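Local atomic coordinates of uncharacterized protein (Bacteroides eggerthii DSM 20697, PDB entry 4ECO), a protein that is of unknown function but, as a leucine-rich repeat protein, probably binds other proteins through its curved solenoid. Residues I29-A34 / I101-E106; S199-R204 / Q236-E241; K249-V254 / K270-M275. All coordinates share one frame; numbering follows the deposited sequence.

Contact 1 (I29-A34 / I101-E106); sequences IKDYLA and IGQLTE
The amide of Gln103 is used at both of its ends by neighbouring residues of one helix: Lys30 reaches its oxygen, and its nitrogen reaches Asp31. Lys30 NZ donates to Gln103 OE1 at 3.0 Å, coming from above the carbonyl plane. Gln103 NE2 gives a hydrogen to Asp31 OD1 at 3.0 Å with an angle of 158° at the hydrogen, and the amide and carboxylate planes are turned 54° apart. The bend of Gln103 at chi2 (49°) carries CD back over Lys30, whose CB lies 3.7 Å from Gln103 CD. Glu27 completes the cluster: its carboxylate accepts from Gln103 NE2 and pairs with Lys30 NZ, fixing which way round the amide lies. Beside these polar bonds, Ala34 CB meets Gln103 CB at 3.9 Å, and Leu104 CD2 packs 3.7 Å from Asp31 CB. Asp31 OD2 accepts from Val83 N and, at 2.7 Å, from a water that in turn accepts from Glu106 N at 3.3 Å. The mostly buried acid probably stays ionised, since Arg82 forms a salt bridge with it. Helix 27-41 thus rests on a leucine-rich repeat loop ahead of strand 109-111, with Leu104 turned onto Val83 and Leu86 of strand 83-87 and Gln103 also touching Tyr234 and Tyr238 of helix 233-238.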
loop_
_atom_site.group_PDB
_atom_site.type_symbol
_atom_site.label_atom_id
_atom_site.label_comp_id
_atom_site.label_asym_id
_atom_site.label_seq_id
_atom_site.Cartn_x
_atom_site.Cartn_y
_atom_site.Cartn_z
ATOM N N ILE A 29 20.698 -29.881 24.940
ATOM C CA ILE A 29 21.980 -30.260 24.340
ATOM C C ILE A 29 21.719 -30.877 22.920
ATOM O O ILE A 29 22.399 -30.508 21.952
ATOM C CB ILE A 29 22.749 -31.225 25.294
ATOM C CG1 ILE A 29 23.143 -30.535 26.637
ATOM C CG2 ILE A 29 23.954 -31.903 24.614
ATOM C CD1 ILE A 29 24.277 -29.408 26.605
ATOM N N LYS A 30 20.712 -31.776 22.801
ATOM C CA LYS A 30 20.345 -32.415 21.530
ATOM C C LYS A 30 19.993 -31.334 20.467
ATOM O O LYS A 30 20.367 -31.487 19.289
ATOM C CB LYS A 30 19.188 -33.412 21.738
ATOM C CG LYS A 30 19.604 -34.662 22.555
ATOM C CD LYS A 30 18.449 -35.472 23.193
ATOM C CE LYS A 30 17.726 -36.450 22.272
ATOM N NZ LYS A 30 16.519 -35.870 21.601
ATOM N N ASP A 31 19.355 -30.213 20.925
ATOM C CA ASP A 31 18.968 -29.054 20.114
ATOM C C ASP A 31 20.154 -28.354 19.527
ATOM O O ASP A 31 20.082 -27.843 18.412
ATOM C CB ASP A 31 18.190 -28.020 20.959
ATOM C CG ASP A 31 16.710 -28.279 21.197
ATOM O OD1 ASP A 31 16.226 -29.391 20.838
ATOM O OD2 ASP A 31 16.041 -27.388 21.769
ATOM N N TYR A 32 21.220 -28.245 20.329
ATOM C CA TYR A 32 22.462 -27.575 19.967
ATOM C C TYR A 32 23.242 -28.416 18.947
ATOM O O TYR A 32 23.864 -27.859 18.038
ATOM C CB TYR A 32 23.298 -27.304 21.216
ATOM C CG TYR A 32 22.675 -26.403 22.271
ATOM C CD1 TYR A 32 21.562 -25.607 21.981
ATOM C CD2 TYR A 32 23.241 -26.290 23.535
ATOM C CE1 TYR A 32 20.972 -24.808 22.959
ATOM C CE2 TYR A 32 22.689 -25.455 24.507
ATOM C CZ TYR A 32 21.559 -24.714 24.214
ATOM O OH TYR A 32 21.065 -23.884 25.185
ATOM N N LEU A 33 23.168 -29.751 19.052
ATOM C CA LEU A 33 23.807 -30.618 18.067
ATOM C C LEU A 33 23.067 -30.487 16.732
ATOM O O LEU A 33 23.704 -30.566 15.669
ATOM C CB LEU A 33 23.852 -32.068 18.543
ATOM C CG LEU A 33 24.527 -32.306 19.887
ATOM C CD1 LEU A 33 24.290 -33.713 20.369
ATOM C CD2 LEU A 33 26.013 -31.996 19.838
ATOM N N ALA A 34 21.727 -30.223 16.797
ATOM C CA ALA A 34 20.878 -29.954 15.638
ATOM C C ALA A 34 21.262 -28.601 15.025
ATOM O O ALA A 34 21.489 -28.534 13.809
ATOM C CB ALA A 34 19.408 -29.977 16.025
ATOM N N ILE A 101 16.429 -30.469 11.862
ATOM C CA ILE A 101 15.535 -29.362 12.187
ATOM C C ILE A 101 14.386 -29.860 13.102
ATOM O O ILE A 101 14.016 -29.137 14.032
ATOM C CB ILE A 101 15.020 -28.652 10.890
ATOM C CG1 ILE A 101 14.284 -27.331 11.171
ATOM C CG2 ILE A 101 14.233 -29.548 9.945
ATOM C CD1 ILE A 101 15.152 -26.113 11.053
ATOM N N GLY A 102 13.930 -31.105 12.885
ATOM C CA GLY A 102 12.854 -31.762 13.633
ATOM C C GLY A 102 13.098 -31.971 15.120
ATOM O O GLY A 102 12.162 -32.245 15.866
ATOM N N GLN A 103 14.348 -31.814 15.565
ATOM C CA GLN A 103 14.762 -31.927 16.962
ATOM C C GLN A 103 14.262 -30.725 17.781
ATOM O O GLN A 103 13.884 -30.883 18.952
ATOM C CB GLN A 103 16.312 -32.045 17.044
ATOM C CG GLN A 103 16.930 -32.006 18.445
ATOM C CD GLN A 103 16.283 -32.920 19.458
ATOM O OE1 GLN A 103 15.963 -34.091 19.194
ATOM N NE2 GLN A 103 16.078 -32.381 20.643
ATOM N N LEU A 104 14.266 -29.536 17.157
ATOM C CA LEU A 104 13.910 -28.255 17.758
ATOM C C LEU A 104 12.412 -28.145 17.909
ATOM O O LEU A 104 11.797 -27.278 17.292
ATOM C CB LEU A 104 14.447 -27.101 16.872
ATOM C CG LEU A 104 15.907 -27.139 16.436
ATOM C CD1 LEU A 104 16.253 -25.887 15.692
ATOM C CD2 LEU A 104 16.825 -27.294 17.614
ATOM N N THR A 105 11.816 -29.023 18.734
ATOM C CA THR A 105 10.360 -29.114 18.910
ATOM C C THR A 105 9.757 -27.946 19.728
ATOM O O THR A 105 8.531 -27.771 19.721
ATOM C CB THR A 105 10.009 -30.444 19.558
ATOM O OG1 THR A 105 10.789 -30.634 20.749
ATOM C CG2 THR A 105 10.170 -31.606 18.590
ATOM N N GLU A 106 10.593 -27.129 20.374
ATOM C CA GLU A 106 10.091 -26.007 21.169
ATOM C C GLU A 106 10.010 -24.754 20.332
ATOM O O GLU A 106 9.593 -23.700 20.840
ATOM C CB GLU A 106 10.955 -25.755 22.428
ATOM C CG GLU A 106 10.937 -26.910 23.417
ATOM C CD GLU A 106 9.576 -27.528 23.697
ATOM O OE1 GLU A 106 8.638 -26.763 24.016
ATOM O OE2 GLU A 106 9.448 -28.772 23.595
HETATM O O HOH W 1 13.795 -26.486 20.588
#

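Contact 2 (S199-R204 / Q236-E241)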
loop_
_atom_site.group_PDB
_atom_site.type_symbol
_atom_site.label_atom_id
_atom_site.label_comp_id
_atom_site.label_asym_id
_atom_site.label_seq_id
_atom_site.Cartn_x
_atom_site.Cartn_y
_atom_site.Cartn_z
ATOM N N SER A 199 13.719 -29.812 4.523
ATOM C CA SER A 199 13.321 -31.107 5.048
ATOM C C SER A 199 11.828 -31.170 5.464
ATOM O O SER A 199 11.251 -30.215 5.989
ATOM C CB SER A 199 14.195 -31.453 6.254
ATOM O OG SER A 199 13.774 -32.615 6.946
ATOM N N LYS A 200 11.240 -32.342 5.238
ATOM C CA LYS A 200 9.911 -32.787 5.620
ATOM C C LYS A 200 9.703 -32.618 7.133
ATOM O O LYS A 200 8.580 -32.376 7.578
ATOM C CB LYS A 200 9.856 -34.283 5.243
ATOM C CG LYS A 200 8.522 -34.992 5.318
ATOM C CD LYS A 200 8.703 -36.444 4.915
ATOM C CE LYS A 200 7.433 -37.241 5.096
ATOM N NZ LYS A 200 7.568 -38.655 4.628
ATOM N N ALA A 201 10.816 -32.739 7.910
ATOM C CA ALA A 201 10.940 -32.731 9.377
ATOM C C ALA A 201 10.245 -31.559 10.065
ATOM O O ALA A 201 9.941 -31.696 11.244
ATOM C CB ALA A 201 12.407 -32.741 9.787
ATOM N N VAL A 202 9.958 -30.443 9.346
ATOM C CA VAL A 202 9.265 -29.254 9.857
ATOM C C VAL A 202 7.874 -29.681 10.497
ATOM O O VAL A 202 7.449 -29.075 11.488
ATOM C CB VAL A 202 9.138 -28.190 8.727
ATOM C CG1 VAL A 202 8.297 -26.989 9.153
ATOM C CG2 VAL A 202 10.517 -27.720 8.295
HETATM N N MSE A 203 7.254 -30.791 9.997
HETATM C CA MSE A 203 6.001 -31.391 10.515
HETATM C C MSE A 203 6.116 -31.855 11.975
HETATM O O MSE A 203 5.101 -32.206 12.591
HETATM C CB MSE A 203 5.605 -32.620 9.690
HETATM C CG MSE A 203 5.345 -32.384 8.219
HETATM SE SE MSE A 203 4.818 -34.104 7.461
HETATM C CE MSE A 203 4.966 -33.698 5.560
ATOM N N ARG A 204 7.359 -31.974 12.487
ATOM C CA ARG A 204 7.596 -32.383 13.860
ATOM C C ARG A 204 7.465 -31.182 14.798
ATOM O O ARG A 204 7.118 -31.366 15.969
ATOM C CB ARG A 204 8.969 -33.045 14.004
ATOM C CG ARG A 204 9.081 -33.931 15.244
ATOM C CD ARG A 204 10.259 -34.857 15.112
ATOM N NE ARG A 204 10.422 -35.754 16.254
ATOM C CZ ARG A 204 11.175 -35.490 17.317
ATOM N NH1 ARG A 204 11.844 -34.348 17.400
ATOM N NH2 ARG A 204 11.273 -36.372 18.302
ATOM N N GLN A 236 15.313 -41.592 10.198
ATOM C CA GLN A 236 15.038 -42.963 10.624
ATOM C C GLN A 236 14.128 -42.977 11.855
ATOM O O GLN A 236 13.239 -43.820 11.936
ATOM C CB GLN A 236 16.341 -43.745 10.914
ATOM C CG GLN A 236 17.337 -43.884 9.738
ATOM C CD GLN A 236 16.995 -44.856 8.626
ATOM O OE1 GLN A 236 15.822 -45.099 8.280
ATOM N NE2 GLN A 236 18.041 -45.380 7.983
ATOM N N GLN A 237 14.326 -42.034 12.791
ATOM C CA GLN A 237 13.512 -41.960 14.005
ATOM C C GLN A 237 12.103 -41.466 13.671
ATOM O O GLN A 237 11.135 -42.153 14.013
ATOM C CB GLN A 237 14.167 -41.049 15.067
ATOM C CG GLN A 237 13.449 -41.051 16.426
ATOM C CD GLN A 237 13.901 -39.968 17.382
ATOM O OE1 GLN A 237 15.051 -39.495 17.371
ATOM N NE2 GLN A 237 12.990 -39.551 18.248
ATOM N N TYR A 238 12.008 -40.286 12.989
ATOM C CA TYR A 238 10.775 -39.565 12.626
ATOM C C TYR A 238 9.925 -40.338 11.622
ATOM O O TYR A 238 8.714 -40.095 11.551
ATOM C CB TYR A 238 11.085 -38.174 12.063
ATOM C CG TYR A 238 12.002 -37.275 12.878
ATOM C CD1 TYR A 238 12.318 -37.574 14.203
ATOM C CD2 TYR A 238 12.543 -36.119 12.325
ATOM C CE1 TYR A 238 13.196 -36.776 14.933
ATOM C CE2 TYR A 238 13.420 -35.310 13.047
ATOM C CZ TYR A 238 13.723 -35.626 14.360
ATOM O OH TYR A 238 14.569 -34.816 15.081
ATOM N N LYS A 239 10.545 -41.300 10.884
ATOM C CA LYS A 239 9.872 -42.212 9.946
ATOM C C LYS A 239 8.801 -43.028 10.646
ATOM O O LYS A 239 7.801 -43.374 10.018
ATOM C CB LYS A 239 10.880 -43.170 9.275
ATOM C CG LYS A 239 11.288 -42.743 7.867
ATOM C CD LYS A 239 12.368 -43.647 7.294
ATOM C CE LYS A 239 12.837 -43.184 5.933
ATOM N NZ LYS A 239 13.870 -44.087 5.363
ATOM N N THR A 240 9.011 -43.327 11.936
ATOM C CA THR A 240 8.123 -44.154 12.757
ATOM C C THR A 240 7.195 -43.285 13.618
ATOM O O THR A 240 6.454 -43.826 14.455
ATOM C CB THR A 240 8.969 -45.096 13.667
ATOM O OG1 THR A 240 9.668 -44.327 14.644
ATOM C CG2 THR A 240 9.955 -45.968 12.893
ATOM N N GLU A 241 7.240 -41.948 13.425
ATOM C CA GLU A 241 6.494 -41.040 14.284
ATOM C C GLU A 241 5.140 -40.592 13.725
ATOM O O GLU A 241 4.365 -40.024 14.506
ATOM C CB GLU A 241 7.338 -39.812 14.627
ATOM C CG GLU A 241 8.292 -40.144 15.759
ATOM C CD GLU A 241 9.189 -39.049 16.289
ATOM O OE1 GLU A 241 8.802 -37.860 16.218
ATOM O OE2 GLU A 241 10.256 -39.396 16.843
#
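The guanidinium of Arg204 has the ring of Tyr238 over one face and the carboxylate of Glu241 at its edge, two planar partners that meet it in quite different ways. The setting is the leucine-rich repeat solenoid, where the 3-10 turn 200-204, ahead of strand 210-214, faces the end of helix 233-238. The guanidinium and ring planes are only 10° apart, with the ring displaced so that its rim atom Tyr238 CE1 lies 3.2 Å from Arg204 NE. Ahead of the charged group, Arg204 CD sits 3.4 Å above the centroid of the Tyr238 ring and 8° from its normal, a CH-pi contact over the middle of the face. Ala201 CB approaches the ring at its edge, 4.2 Å from Tyr238 CD2. An ST turn opens the 3-10 segment, Ala201 N donating to Ser199 OG at 3.1 Å. The Arg204 chain runs extended from CG to NE, with CG anti to the backbone N (chi1 -159°), and this reach brings NE to the Tyr238 ring. Its far end is held elsewhere too, NH1 donating to the carbonyl of Gly102. Glu241 is brought round by a type I beta turn from Tyr238, and Gln237 NE2 makes a weak bond to Glu241 OE2. The salt bridge closes at Arg204 NE, which donates to Glu241 OE1 at 2.7 Å, the oxygen being met on its syn side.

Contact 3 (K249-V254 / K270-M275)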
loop_
_atom_site.group_PDB
_atom_site.type_symbol
_atom_site.label_atom_id
_atom_site.label_comp_id
_atom_site.label_asym_id
_atom_site.label_seq_id
_atom_site.Cartn_x
_atom_site.Cartn_y
_atom_site.Cartn_z
ATOM N N LYS A 249 -1.040 -26.980 14.629
ATOM C CA LYS A 249 -2.242 -26.264 15.028
ATOM C C LYS A 249 -1.995 -24.771 15.340
ATOM O O LYS A 249 -2.943 -23.986 15.314
ATOM C CB LYS A 249 -2.832 -26.947 16.272
ATOM C CG LYS A 249 -3.255 -28.426 16.097
ATOM C CD LYS A 249 -4.512 -28.637 15.269
ATOM C CE LYS A 249 -4.883 -30.094 15.173
ATOM N NZ LYS A 249 -5.854 -30.342 14.068
ATOM N N ASP A 250 -0.742 -24.386 15.637
ATOM C CA ASP A 250 -0.383 -23.021 16.008
ATOM C C ASP A 250 0.244 -22.217 14.854
ATOM O O ASP A 250 0.475 -21.012 15.023
ATOM C CB ASP A 250 0.596 -23.049 17.193
ATOM C CG ASP A 250 -0.016 -23.385 18.553
ATOM O OD1 ASP A 250 -1.281 -23.447 18.649
ATOM O OD2 ASP A 250 0.767 -23.538 19.536
ATOM N N LEU A 251 0.507 -22.863 13.696
ATOM C CA LEU A 251 1.133 -22.205 12.554
ATOM C C LEU A 251 0.106 -21.332 11.839
ATOM O O LEU A 251 -0.692 -21.835 11.061
ATOM C CB LEU A 251 1.780 -23.248 11.610
ATOM C CG LEU A 251 2.630 -22.692 10.458
ATOM C CD1 LEU A 251 3.716 -21.748 10.939
ATOM C CD2 LEU A 251 3.249 -23.804 9.671
ATOM N N THR A 252 0.140 -20.017 12.122
ATOM C CA THR A 252 -0.792 -18.989 11.633
ATOM C C THR A 252 -0.179 -18.056 10.593
ATOM O O THR A 252 -0.912 -17.465 9.802
ATOM C CB THR A 252 -1.310 -18.117 12.811
ATOM O OG1 THR A 252 -0.245 -17.372 13.424
ATOM C CG2 THR A 252 -2.052 -18.925 13.853
ATOM N N ASP A 253 1.146 -17.874 10.619
ATOM C CA ASP A 253 1.808 -16.957 9.684
ATOM C C ASP A 253 2.846 -17.677 8.853
ATOM O O ASP A 253 3.839 -18.147 9.393
ATOM C CB ASP A 253 2.453 -15.788 10.436
ATOM C CG ASP A 253 1.475 -14.876 11.142
ATOM O OD1 ASP A 253 0.820 -15.336 12.100
ATOM O OD2 ASP A 253 1.410 -13.691 10.779
ATOM N N VAL A 254 2.595 -17.790 7.536
ATOM C CA VAL A 254 3.498 -18.460 6.592
ATOM C C VAL A 254 3.823 -17.513 5.437
ATOM O O VAL A 254 2.931 -16.855 4.899
ATOM C CB VAL A 254 2.940 -19.812 6.085
ATOM C CG1 VAL A 254 3.847 -20.411 5.031
ATOM C CG2 VAL A 254 2.748 -20.800 7.234
ATOM N N LYS A 270 -1.818 -25.880 1.619
ATOM C CA LYS A 270 -3.232 -26.305 1.668
ATOM C C LYS A 270 -3.475 -27.411 2.729
ATOM O O LYS A 270 -4.617 -27.588 3.180
ATOM C CB LYS A 270 -3.746 -26.759 0.295
ATOM C CG LYS A 270 -3.008 -27.917 -0.333
ATOM C CD LYS A 270 -3.515 -28.136 -1.737
ATOM C CE LYS A 270 -2.896 -29.333 -2.394
ATOM N NZ LYS A 270 -3.340 -29.440 -3.803
ATOM N N ALA A 271 -2.405 -28.094 3.154
ATOM C CA ALA A 271 -2.448 -29.149 4.161
ATOM C C ALA A 271 -2.470 -28.580 5.604
ATOM O O ALA A 271 -2.687 -29.351 6.537
ATOM C CB ALA A 271 -1.251 -30.086 3.990
ATOM N N LEU A 272 -2.266 -27.265 5.796
ATOM C CA LEU A 272 -2.234 -26.654 7.134
ATOM C C LEU A 272 -3.649 -26.444 7.706
ATOM O O LEU A 272 -4.582 -26.119 6.964
ATOM C CB LEU A 272 -1.462 -25.314 7.130
ATOM C CG LEU A 272 0.056 -25.373 6.814
ATOM C CD1 LEU A 272 0.617 -23.994 6.640
ATOM C CD2 LEU A 272 0.857 -26.133 7.889
ATOM N N PRO A 273 -3.844 -26.632 9.029
ATOM C CA PRO A 273 -5.206 -26.484 9.577
ATOM C C PRO A 273 -5.589 -25.059 10.036
ATOM O O PRO A 273 -6.783 -24.747 10.060
ATOM C CB PRO A 273 -5.189 -27.425 10.789
ATOM C CG PRO A 273 -3.743 -27.477 11.234
ATOM C CD PRO A 273 -2.882 -27.076 10.071
ATOM N N GLU A 274 -4.603 -24.212 10.439
ATOM C CA GLU A 274 -4.934 -22.932 11.056
ATOM C C GLU A 274 -4.180 -21.709 10.499
ATOM O O GLU A 274 -4.146 -20.674 11.183
ATOM C CB GLU A 274 -4.650 -23.037 12.575
ATOM C CG GLU A 274 -5.565 -23.989 13.341
ATOM C CD GLU A 274 -7.017 -23.569 13.478
ATOM O OE1 GLU A 274 -7.313 -22.355 13.340
ATOM O OE2 GLU A 274 -7.855 -24.457 13.761
HETATM N N MSE A 275 -3.654 -21.779 9.259
HETATM C CA MSE A 275 -2.915 -20.642 8.660
HETATM C C MSE A 275 -3.848 -19.428 8.493
HETATM O O MSE A 275 -4.968 -19.597 8.021
HETATM C CB MSE A 275 -2.284 -21.055 7.312
HETATM C CG MSE A 275 -1.502 -19.935 6.623
HETATM SE SE MSE A 275 -0.635 -20.539 5.005
HETATM C CE MSE A 275 -2.143 -21.134 4.009
HETATM O O HOH W 2 -1.600 -24.346 10.704
#
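The carbonyl oxygen of Leu251 is approached by a bridging water and by the alpha carbon of Met275. The water donates to Leu251 O at 2.7 Å and accepts from Glu274 N at 3.0 Å, while Met275 CA makes a C-H...O contact with the same oxygen at 3.5 Å. No direct hydrogen bond joins the two segments, although their backbones are near each other where Thr252 faces Met275. Side chains do the rest. Leu251 CD2 touches Leu272 CD2 at 3.8 Å, and the methyls of Val254 and Leu272 meet tip to tip, Val254 CG2 being 3.9 Å from Leu272 CD1. The selenomethionine Met275 crosses Val254 at about a right angle, with its SE 3.8 Å from Val254 CB; the bend at chi3 (59°) carries only its CE off the extended line. Glu274 CG lies against Lys249 O, and the ammonium of Lys249 is salt-bridged to Asp246. Thr252 OG1 donates to Asp253 OD1 at 2.7 Å, and its CG2 lies 3.8 Å from Glu274 O. An alanine in place of Thr252 would probably leave Asp253 OD1 without this hydroxyl donor and open a small gap beside Glu274 O, although Arg142 would still hold Asp253 OD2. Leu251 and Val254 occupy the first and fourth places of one LxxLxL pattern, Leu272 and Met275 the same two places of the next, which matches their pairing across the contact and is characteristic of successive leucine-rich repeat coils entering parallel strands 253-257 and 277-279.

Contacts 1 and 2 adjoin, with centres about 13 Å apart: Arg204 and Tyr238 of contact 2 touch the Gly102-Gln103 backbone of contact 1. Contact 3 touches neither, its nearest atoms being about 6 Å from contact 2 and 9 Å from contact 1. Contact 1 is buried yet largely polar, a helix meeting a loop through side-chain hydrogen bonds. Contact 2 is partly buried and relies on a charged group against an aromatic face. Contact 3, also partly buried, joins consecutive coils by apolar packing and a water bridge. Helix 233-238 supplies part of contact 2 and touches Gln103 of contact 1, and strand 253-257 of contact 3 follows it in the chain.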